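Local coordinates for DNA ligase D 3'-phosphoesterase domain-containing protein (Methanocella paludicola, PDB 5DMP) that probably trims 3'-terminal phosphates and ribonucleosides from DNA ends as the phosphoesterase of an archaeal non-homologous end-joining repair system, at residues 99-103 / 104-108; 36-40 / 41-45; 83-86 / 87-90. All coordinates share one frame; numbering follows the deposited sequence.

Interaction 1 of 3, residues 99-103 / 104-108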
ATOM      1  N   GLN A  99     -16.289   1.479   7.483  1.00 39.19           N
ATOM      2  CA  GLN A  99     -16.359   1.854   8.933  1.00 39.53           C
ATOM      3  C   GLN A  99     -14.969   1.884   9.558  1.00 38.04           C
ATOM      4  O   GLN A  99     -14.642   2.802  10.334  1.00 34.87           O
ATOM      5  CB  GLN A  99     -17.181   0.861   9.747  1.00 39.13           C
ATOM      6  CG  GLN A  99     -18.630   0.864   9.356  1.00 47.55           C
ATOM      7  CD  GLN A  99     -19.440  -0.184  10.064  1.00 54.24           C
ATOM      8  OE1 GLN A  99     -19.003  -1.330  10.289  1.00 45.46           O
ATOM      9  NE2 GLN A  99     -20.682   0.191  10.376  1.00 56.67           N
ATOM     10  N   SER A 100     -14.157   0.868   9.222  1.00 35.88           N
ATOM     11  CA  SER A 100     -12.727   0.898   9.602  1.00 34.67           C
ATOM     12  C   SER A 100     -11.999   2.158   9.155  1.00 32.21           C
ATOM     13  O   SER A 100     -11.266   2.786   9.958  1.00 33.98           O
ATOM     14  CB  SER A 100     -12.004  -0.367   9.041  1.00 29.90           C
ATOM     15  OG  SER A 100     -12.598  -1.535   9.602  1.00 31.90           O
ATOM     16  N   TYR A 101     -12.146   2.538   7.874  1.00 31.49           N
ATOM     17  CA  TYR A 101     -11.449   3.689   7.360  1.00 32.87           C
ATOM     18  C   TYR A 101     -11.934   4.956   8.106  1.00 35.20           C
ATOM     19  O   TYR A 101     -11.109   5.761   8.593  1.00 34.22           O
ATOM     20  CB  TYR A 101     -11.750   3.853   5.867  1.00 38.38           C
ATOM     21  CG  TYR A 101     -11.081   5.055   5.265  1.00 39.26           C
ATOM     22  CD1 TYR A 101     -11.681   6.345   5.288  1.00 47.96           C
ATOM     23  CD2 TYR A 101      -9.875   4.912   4.606  1.00 41.17           C
ATOM     24  CE1 TYR A 101     -11.027   7.438   4.705  1.00 47.24           C
ATOM     25  CE2 TYR A 101      -9.234   5.986   4.006  1.00 42.00           C
ATOM     26  CZ  TYR A 101      -9.793   7.232   4.075  1.00 50.57           C
ATOM     27  OH  TYR A 101      -9.032   8.204   3.477  1.00 56.83           O
ATOM     28  N   ASP A 102     -13.272   5.100   8.180  1.00 38.26           N
ATOM     29  CA  ASP A 102     -13.879   6.238   8.928  1.00 42.01           C
ATOM     30  C   ASP A 102     -13.385   6.312  10.360  1.00 40.41           C
ATOM     31  O   ASP A 102     -13.050   7.378  10.811  1.00 41.64           O
ATOM     32  CB  ASP A 102     -15.403   6.222   8.861  1.00 42.47           C
ATOM     33  CG  ASP A 102     -15.926   6.522   7.455  1.00 50.64           C
ATOM     34  OD1 ASP A 102     -15.178   7.102   6.633  1.00 49.35           O
ATOM     35  OD2 ASP A 102     -17.091   6.165   7.167  1.00 56.62           O
ATOM     36  N   GLN A 103     -13.265   5.181  11.044  1.00 41.38           N
ATOM     37  CA  GLN A 103     -12.713   5.190  12.398  1.00 39.29           C
ATOM     38  C   GLN A 103     -11.178   5.397  12.495  1.00 42.03           C
ATOM     39  O   GLN A 103     -10.651   5.637  13.585  1.00 39.61           O
ATOM     40  CB  GLN A 103     -13.145   3.927  13.153  1.00 46.35           C
ATOM     41  CG  GLN A 103     -12.601   3.788  14.584  1.00 54.51           C
ATOM     42  CD  GLN A 103     -13.018   2.474  15.263  1.00 59.24           C
ATOM     43  OE1 GLN A 103     -12.603   1.401  14.851  1.00 57.99           O
ATOM     44  NE2 GLN A 103     -13.858   2.565  16.301  1.00 60.78           N
ATOM     45  N   GLY A 104     -10.446   5.310  11.383  1.00 37.22           N
ATOM     46  CA  GLY A 104      -8.971   5.498  11.424  1.00 32.63           C
ATOM     47  C   GLY A 104      -8.228   4.255  11.941  1.00 32.56           C
ATOM     48  O   GLY A 104      -7.106   4.368  12.476  1.00 32.30           O
ATOM     49  N   LYS A 105      -8.852   3.075  11.793  1.00 31.42           N
ATOM     50  CA  LYS A 105      -8.202   1.824  12.190  1.00 31.41           C
ATOM     51  C   LYS A 105      -8.529   0.705  11.211  1.00 28.07           C
ATOM     52  O   LYS A 105      -9.617   0.109  11.229  1.00 28.89           O
ATOM     53  CB  LYS A 105      -8.605   1.427  13.641  1.00 31.89           C
ATOM     54  CG  LYS A 105      -8.021   0.091  14.112  1.00 33.10           C
ATOM     55  CD  LYS A 105      -8.415  -0.046  15.592  1.00 39.95           C
ATOM     56  CE  LYS A 105      -8.072  -1.398  16.149  1.00 45.68           C
ATOM     57  NZ  LYS A 105      -8.521  -1.371  17.573  1.00 53.60           N
ATOM     58  N   ILE A 106      -7.578   0.421  10.318  1.00 30.56           N
ATOM     59  CA  ILE A 106      -7.829  -0.582   9.300  1.00 28.82           C
ATOM     60  C   ILE A 106      -6.870  -1.748   9.592  1.00 27.00           C
ATOM     61  O   ILE A 106      -5.644  -1.526   9.771  1.00 27.18           O
ATOM     62  CB  ILE A 106      -7.475   0.016   7.891  1.00 29.53           C
ATOM     63  CG1 ILE A 106      -8.473   1.154   7.498  1.00 30.80           C
ATOM     64  CG2 ILE A 106      -7.417  -1.082   6.811  1.00 27.49           C
ATOM     65  CD1 ILE A 106      -7.995   2.012   6.297  1.00 29.39           C
ATOM     66  N   GLU A 107      -7.430  -2.946   9.673  1.00 25.98           N
ATOM     67  CA  GLU A 107      -6.598  -4.188   9.807  1.00 26.72           C
ATOM     68  C   GLU A 107      -6.989  -5.150   8.731  1.00 29.10           C
ATOM     69  O   GLU A 107      -8.155  -5.591   8.692  1.00 27.71           O
ATOM     70  CB  GLU A 107      -6.819  -4.822  11.197  1.00 29.29           C
ATOM     71  CG  GLU A 107      -6.435  -3.790  12.266  1.00 30.28           C
ATOM     72  CD  GLU A 107      -6.751  -4.201  13.710  1.00 40.44           C
ATOM     73  OE1 GLU A 107      -7.687  -5.002  13.926  1.00 44.78           O
ATOM     74  OE2 GLU A 107      -6.013  -3.746  14.634  1.00 38.06           O
ATOM     75  N   VAL A 108      -6.028  -5.488   7.839  1.00 26.01           N
ATOM     76  CA  VAL A 108      -6.361  -6.292   6.663  1.00 25.84           C
ATOM     77  C   VAL A 108      -5.313  -7.402   6.467  1.00 27.46           C
ATOM     78  O   VAL A 108      -4.133  -7.273   6.937  1.00 25.97           O
ATOM     79  CB  VAL A 108      -6.367  -5.402   5.389  1.00 25.93           C
ATOM     80  CG1 VAL A 108      -7.669  -4.526   5.394  1.00 27.67           C
ATOM     81  CG2 VAL A 108      -5.086  -4.523   5.228  1.00 25.93           C
TER
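Ile106 on the strand reaches back to Tyr101 on the last helical turn, and its side chain can be followed outward. At CB the two branches part: CG2 stands anti to the backbone N, which leaves CG1 beside that N (chi1 -68°) and on the helix side. CG1 lies 3.9 Å from Tyr101 CA and 4.1 Å from Ser100 CB, so it rests on the helix backbone as much as on side chains. One bond further, CD1 comes 3.8 Å from Tyr101 CD2, meeting the ring obliquely; the two side chains run side by side and point the same way. Trp132 meets the same tyrosine ring, and Ile97 and Leu121 also touch Ile106, so the contact belongs to a larger apolar cluster.

Between these residues the chain reverses through a Schellman motif. Gly104, with its positive phi of 78°, is the first residue to leave helical geometry, and a CB there would clash with Gln103 O. Lys105 N donates to Ser100 O at 3.0 Å, with an angle of 158° at the hydrogen, whereas Gly104 N reaches Tyr101 O at 2.9 Å from well above the carbonyl plane. Ser100 CB sits 3.3 Å from Lys105 O, while its OG bonds to Thr96 O. On the outer side, Gln103 OE1 passes 4.2 Å from Lys105 CB and is hydrogen-bonded to Arg86.

Interaction 2 of 3, residues 36-40 / 41-45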
ATOM      1  N   GLY A  36       8.136   2.771   1.764  1.00 32.12           N
ATOM      2  CA  GLY A  36       7.540   1.455   1.385  1.00 31.05           C
ATOM      3  C   GLY A  36       7.200   0.558   2.578  1.00 33.15           C
ATOM      4  O   GLY A  36       7.460   0.929   3.770  1.00 34.66           O
ATOM      5  N   PRO A  37       6.569  -0.613   2.316  1.00 28.77           N
ATOM      6  CA  PRO A  37       6.131  -1.480   3.390  1.00 28.85           C
ATOM      7  C   PRO A  37       7.357  -2.105   4.053  1.00 30.64           C
ATOM      8  O   PRO A  37       8.429  -2.190   3.404  1.00 33.05           O
ATOM      9  CB  PRO A  37       5.346  -2.581   2.676  1.00 28.42           C
ATOM     10  CG  PRO A  37       5.866  -2.579   1.269  1.00 28.77           C
ATOM     11  CD  PRO A  37       6.198  -1.137   0.962  1.00 28.85           C
ATOM     12  N   SER A  38       7.190  -2.481   5.308  1.00 29.56           N
ATOM     13  CA  SER A  38       8.215  -3.294   5.957  1.00 33.29           C
ATOM     14  C   SER A  38       7.557  -4.595   6.395  1.00 32.64           C
ATOM     15  O   SER A  38       6.389  -4.609   6.852  1.00 32.84           O
ATOM     16  CB  SER A  38       8.856  -2.512   7.137  1.00 31.52           C
ATOM     17  OG  SER A  38       9.706  -3.385   7.890  1.00 30.63           O
ATOM     18  N   LEU A  39       8.312  -5.713   6.312  1.00 28.95           N
ATOM     19  CA  LEU A  39       7.822  -7.010   6.816  1.00 28.57           C
ATOM     20  C   LEU A  39       7.941  -7.118   8.316  1.00 28.00           C
ATOM     21  O   LEU A  39       7.385  -8.053   8.918  1.00 28.31           O
ATOM     22  CB  LEU A  39       8.678  -8.165   6.193  1.00 29.76           C
ATOM     23  CG  LEU A  39       8.659  -8.194   4.670  1.00 38.68           C
ATOM     24  CD1 LEU A  39       9.590  -9.300   4.096  1.00 35.40           C
ATOM     25  CD2 LEU A  39       7.214  -8.397   4.206  1.00 35.78           C
ATOM     26  N   ASP A  40       8.686  -6.179   8.944  1.00 28.63           N
ATOM     27  CA  ASP A  40       8.983  -6.250  10.399  1.00 31.18           C
ATOM     28  C   ASP A  40       7.906  -5.500  11.187  1.00 29.28           C
ATOM     29  O   ASP A  40       7.752  -4.312  10.959  1.00 31.38           O
ATOM     30  CB  ASP A  40      10.348  -5.578  10.624  1.00 32.85           C
ATOM     31  CG  ASP A  40      10.822  -5.657  12.069  1.00 36.11           C
ATOM     32  OD1 ASP A  40      10.031  -5.920  12.994  1.00 34.22           O
ATOM     33  OD2 ASP A  40      12.040  -5.478  12.248  1.00 36.91           O
ATOM     34  N   PRO A  41       7.128  -6.173  12.054  1.00 27.29           N
ATOM     35  CA  PRO A  41       6.059  -5.577  12.872  1.00 27.28           C
ATOM     36  C   PRO A  41       6.525  -4.532  13.879  1.00 33.08           C
ATOM     37  O   PRO A  41       5.684  -3.886  14.439  1.00 33.72           O
ATOM     38  CB  PRO A  41       5.465  -6.728  13.631  1.00 30.48           C
ATOM     39  CG  PRO A  41       6.534  -7.808  13.593  1.00 31.98           C
ATOM     40  CD  PRO A  41       7.291  -7.632  12.333  1.00 33.34           C
ATOM     41  N   LYS A  42       7.843  -4.403  14.090  1.00 33.27           N
ATOM     42  CA  LYS A  42       8.407  -3.307  14.914  1.00 34.22           C
ATOM     43  C   LYS A  42       8.665  -2.009  14.118  1.00 37.67           C
ATOM     44  O   LYS A  42       8.984  -0.944  14.685  1.00 40.49           O
ATOM     45  CB  LYS A  42       9.722  -3.812  15.564  1.00 34.73           C
ATOM     46  CG  LYS A  42       9.505  -4.902  16.583  1.00 44.45           C
ATOM     47  CD  LYS A  42      10.693  -4.981  17.524  1.00 53.44           C
ATOM     48  CE  LYS A  42      11.714  -5.978  17.019  1.00 51.69           C
ATOM     49  NZ  LYS A  42      12.449  -5.603  15.783  1.00 55.47           N
ATOM     50  N   VAL A  43       8.568  -2.055  12.791  1.00 33.19           N
ATOM     51  CA  VAL A  43       8.877  -0.896  12.021  1.00 32.02           C
ATOM     52  C   VAL A  43       7.585  -0.125  11.746  1.00 36.58           C
ATOM     53  O   VAL A  43       6.582  -0.698  11.289  1.00 33.27           O
ATOM     54  CB  VAL A  43       9.639  -1.313  10.751  1.00 35.79           C
ATOM     55  CG1 VAL A  43       9.786  -0.147   9.764  1.00 34.12           C
ATOM     56  CG2 VAL A  43      11.025  -1.853  11.163  1.00 35.08           C
ATOM     57  N   LYS A  44       7.595   1.173  12.073  1.00 31.09           N
ATOM     58  CA  LYS A  44       6.427   1.989  11.816  1.00 32.61           C
ATOM     59  C   LYS A  44       6.717   2.737  10.544  1.00 31.27           C
ATOM     60  O   LYS A  44       7.693   3.496  10.483  1.00 32.53           O
ATOM     61  CB  LYS A  44       6.211   3.030  12.946  1.00 34.01           C
ATOM     62  CG  LYS A  44       5.746   2.440  14.270  1.00 41.69           C
ATOM     63  CD  LYS A  44       4.364   1.804  14.142  1.00 43.84           C
ATOM     64  CE  LYS A  44       3.781   1.474  15.522  1.00 54.41           C
ATOM     65  NZ  LYS A  44       4.702   0.621  16.348  1.00 60.76           N
ATOM     66  N   ARG A  45       5.854   2.584   9.545  1.00 26.64           N
ATOM     67  CA  ARG A  45       6.031   3.406   8.345  1.00 26.60           C
ATOM     68  C   ARG A  45       4.982   4.521   8.336  1.00 28.24           C
ATOM     69  O   ARG A  45       3.855   4.333   8.846  1.00 33.16           O
ATOM     70  CB  ARG A  45       5.825   2.531   7.105  1.00 28.11           C
ATOM     71  CG  ARG A  45       6.968   1.582   6.875  1.00 28.72           C
ATOM     72  CD  ARG A  45       8.194   2.340   6.513  1.00 30.46           C
ATOM     73  NE  ARG A  45       8.996   1.352   5.819  1.00 42.47           N
ATOM     74  CZ  ARG A  45      10.257   1.069   6.057  1.00 43.45           C
ATOM     75  NH1 ARG A  45      10.918   1.737   6.995  1.00 38.69           N
ATOM     76  NH2 ARG A  45      10.840   0.137   5.304  1.00 44.66           N
TER
HETATM   77  O   HOH W   1       5.996  -2.762   9.450  1.00 26.63           O
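Three direct hydrogen bonds join residues 36-40 to 41-45, and Asp40 accepts two of them. Val43 N donates to Asp40 O at 3.0 Å, and Lys42 N donates to Asp40 OD1 at 2.9 Å, approaching from above the carboxylate plane. The carboxylate is placed for this by a CG anti to the backbone N (chi1 -176°). The third bond is the short one from Arg45 NE to Gly36 O, 2.6 Å, with the carbonyl oxygen at the guanidinium edge and close to its plane. A bend at chi2 (-67°) folds the arginine chain around that oxygen, so that NE points at it. A water lies 2.8 Å from both Asp40 O and Val43 O and can bridge the two carbonyls, though which of the acceptors around it receive its protons is not settled.

The bond to Asp40 O closes a type I beta turn from Asp40 to Val43. An ST turn precedes it, in which Ser38 OG accepts from Asp40 N at 3.2 Å; together they bend the loop between strands 27-33 and 45-53.

Charge adds a salt bridge, Asp40 OD2 to Lys42 NZ at 3.6 Å, at an exposed lysine whose chain curls back through chi3 and chi4.

Van der Waals contacts line the bend. Val43 CB lies 3.5 Å from Ser38 OG, while Val43 CG2 faces Asp40 CB. Ser38 CB stands over one guanidinium face of Arg45, offset toward its rim. Replacing Arg45 with an alanine would probably leave Gly36 O without this donor and open a gap beside Ser38. Glu149 of helix 148-151 also touches the arginine.

Interaction 3 of 3, residues 83-86 / 87-90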
ATOM      1  N   ARG A  83      -8.339  -9.013   2.600  1.00 26.66           N
ATOM      2  CA  ARG A  83      -9.502  -9.398   3.380  1.00 31.61           C
ATOM      3  C   ARG A  83      -9.531  -8.462   4.583  1.00 32.82           C
ATOM      4  O   ARG A  83      -8.493  -8.123   5.175  1.00 29.83           O
ATOM      5  CB  ARG A  83      -9.388 -10.867   3.923  1.00 30.53           C
ATOM      6  CG  ARG A  83      -9.277 -11.917   2.844  1.00 40.03           C
ATOM      7  CD  ARG A  83      -9.277 -13.318   3.462  1.00 39.50           C
ATOM      8  NE  ARG A  83      -7.925 -13.901   3.663  1.00 39.64           N
ATOM      9  CZ  ARG A  83      -7.441 -14.046   4.856  1.00 35.52           C
ATOM     10  NH1 ARG A  83      -8.153 -13.589   5.914  1.00 47.24           N
ATOM     11  NH2 ARG A  83      -6.271 -14.673   5.021  1.00 31.34           N
ATOM     12  N   ASN A  84     -10.739  -8.070   4.979  1.00 28.31           N
ATOM     13  CA  ASN A  84     -10.858  -7.140   6.094  1.00 30.29           C
ATOM     14  C   ASN A  84     -10.901  -7.976   7.400  1.00 31.83           C
ATOM     15  O   ASN A  84     -11.907  -8.653   7.655  1.00 32.98           O
ATOM     16  CB  ASN A  84     -12.185  -6.398   5.945  1.00 31.16           C
ATOM     17  CG  ASN A  84     -12.492  -5.543   7.167  1.00 34.97           C
ATOM     18  OD1 ASN A  84     -11.637  -5.340   8.051  1.00 31.32           O
ATOM     19  ND2 ASN A  84     -13.695  -5.005   7.194  1.00 38.47           N
ATOM     20  N   LEU A  85      -9.845  -7.907   8.229  1.00 29.81           N
ATOM     21  CA  LEU A  85      -9.791  -8.715   9.454  1.00 27.49           C
ATOM     22  C   LEU A  85     -10.833  -8.238  10.475  1.00 31.85           C
ATOM     23  O   LEU A  85     -11.209  -9.014  11.376  1.00 34.67           O
ATOM     24  CB  LEU A  85      -8.380  -8.668  10.068  1.00 29.08           C
ATOM     25  CG  LEU A  85      -7.372  -9.424   9.171  1.00 30.12           C
ATOM     26  CD1 LEU A  85      -5.975  -9.230   9.673  1.00 35.04           C
ATOM     27  CD2 LEU A  85      -7.734 -10.892   9.094  1.00 32.08           C
ATOM     28  N   ARG A  86     -11.260  -6.980  10.363  1.00 32.75           N
ATOM     29  CA  ARG A  86     -12.210  -6.427  11.358  1.00 34.73           C
ATOM     30  C   ARG A  86     -13.650  -6.914  11.224  1.00 40.33           C
ATOM     31  O   ARG A  86     -14.485  -6.566  12.067  1.00 41.60           O
ATOM     32  CB  ARG A  86     -12.108  -4.895  11.464  1.00 31.53           C
ATOM     33  CG  ARG A  86     -10.716  -4.491  11.965  1.00 35.31           C
ATOM     34  CD  ARG A  86     -10.582  -3.028  12.257  1.00 34.20           C
ATOM     35  NE  ARG A  86     -11.294  -2.754  13.513  1.00 37.96           N
ATOM     36  CZ  ARG A  86     -11.754  -1.564  13.907  1.00 41.20           C
ATOM     37  NH1 ARG A  86     -11.577  -0.465  13.176  1.00 33.07           N
ATOM     38  NH2 ARG A  86     -12.385  -1.480  15.098  1.00 39.21           N
ATOM     39  N   GLU A  87     -13.937  -7.700  10.185  1.00 42.21           N
ATOM     40  CA  GLU A  87     -15.200  -8.496  10.073  1.00 47.54           C
ATOM     41  C   GLU A  87     -15.174  -9.784  10.847  1.00 54.89           C
ATOM     42  O   GLU A  87     -16.244 -10.390  11.107  1.00 43.26           O
ATOM     43  CB  GLU A  87     -15.521  -8.846   8.624  1.00 50.32           C
ATOM     44  CG  GLU A  87     -15.979  -7.675   7.781  1.00 50.79           C
ATOM     45  CD  GLU A  87     -17.434  -7.204   8.054  1.00 59.72           C
ATOM     46  OE1 GLU A  87     -17.958  -6.444   7.206  1.00 64.52           O
ATOM     47  OE2 GLU A  87     -18.071  -7.555   9.084  1.00 59.05           O
ATOM     48  N   GLU A  88     -13.972 -10.209  11.239  1.00 44.17           N
ATOM     49  CA  GLU A  88     -13.808 -11.470  12.002  1.00 41.44           C
ATOM     50  C   GLU A  88     -13.853 -11.350  13.479  1.00 49.47           C
ATOM     51  O   GLU A  88     -12.927 -11.743  14.195  1.00 44.59           O
ATOM     52  CB  GLU A  88     -12.553 -12.158  11.546  1.00 44.53           C
ATOM     53  CG  GLU A  88     -12.574 -12.311  10.026  1.00 41.82           C
ATOM     54  CD  GLU A  88     -11.583 -13.366   9.570  1.00 53.87           C
ATOM     55  OE1 GLU A  88     -11.429 -14.397  10.299  1.00 51.97           O
ATOM     56  OE2 GLU A  88     -10.943 -13.150   8.517  1.00 51.72           O
ATOM     57  N   LYS A  89     -14.973 -10.828  13.976  1.00 43.07           N
ATOM     58  CA  LYS A  89     -15.022 -10.407  15.371  1.00 47.41           C
ATOM     59  C   LYS A  89     -16.359 -10.823  15.953  1.00 40.12           C
ATOM     60  O   LYS A  89     -17.285 -11.088  15.200  1.00 44.61           O
ATOM     61  CB  LYS A  89     -14.872  -8.883  15.462  1.00 46.73           C
ATOM     62  CG  LYS A  89     -13.631  -8.327  14.780  1.00 47.77           C
ATOM     63  CD  LYS A  89     -12.467  -8.282  15.730  1.00 52.22           C
ATOM     64  CE  LYS A  89     -11.261  -7.834  14.936  1.00 56.42           C
ATOM     65  NZ  LYS A  89     -10.021  -8.438  15.486  1.00 61.76           N
ATOM     66  N   PRO A  90     -16.454 -10.872  17.286  1.00 46.70           N
ATOM     67  CA  PRO A  90     -17.781 -11.107  17.875  1.00 46.70           C
ATOM     68  C   PRO A  90     -18.755  -9.931  17.566  1.00 52.56           C
ATOM     69  O   PRO A  90     -18.317  -8.844  17.108  1.00 49.63           O
ATOM     70  CB  PRO A  90     -17.462 -11.259  19.366  1.00 53.71           C
ATOM     71  CG  PRO A  90     -16.167 -10.524  19.594  1.00 53.59           C
ATOM     72  CD  PRO A  90     -15.420 -10.569  18.303  1.00 46.49           C
TER
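Leu85 O takes the backbone N of Glu88 at 3.0 Å, with the donor well above the carbonyl plane, and this is the firm bond across the tight half of the turn. Its neighbour, Glu87 N to Asn84 O, is weak at 3.4 Å although nearly straight (161°). The Asn84 side chain closes an Asx turn: with CG anti to the backbone N (chi1 172°), OD1 accepts from Arg86 N at 2.9 Å. The other end of the amide, ND2, passes 3.6 Å from Glu87 CG and is hydrogen-bonded to Met95 O. Lys89 completes the close packing, its CG 3.3 Å from Arg86 O and its CE beside Leu85 O.

The outer side is looser. Arg83 NH1 and Glu88 OE2 make a long salt bridge of 3.8 Å between exposed residues; the carboxylate oxygen comes at the guanidinium edge, with the two planes 45° apart. This length suggests a modest attraction, and Arg83 NE has a second acidic partner in Glu111. Glu88 OE2 also approaches Leu85 CD2 at 4.0 Å. Glu88 itself centres an inverse gamma turn, where the chain leaves the short 3-10 segment.

The turn follows directly on strand 72-84. Leu85 continues the backbone pairing toward strand 105-111 through Glu107, the Arg86 side chain packs on Ser100 of helix 97-103, and its guanidinium bonds to Gln103 OE1 and Lys105 O.

In the fold
Along the chain the order is interaction 2, interaction 3, interaction 1, all within the phosphoesterase domain. Interactions 3 and 1 are neighbours, their centres about 11 Å apart: strand 72-84 runs into the first, helix 97-103 and strand 105-111 form the second, and the two strands pair in one antiparallel sheet. Arg86 NH1 joins them directly, lying 2.7 Å from Gln103 OE1 and 2.8 Å from Lys105 O. Interaction 2 stands apart, its centre about 18 Å from that of interaction 1 and 22 Å from that of interaction 3, in the loop joining strands 27-33 and 45-53. The three therefore shape connections around the sheet; none includes a residue of the vanadate pocket.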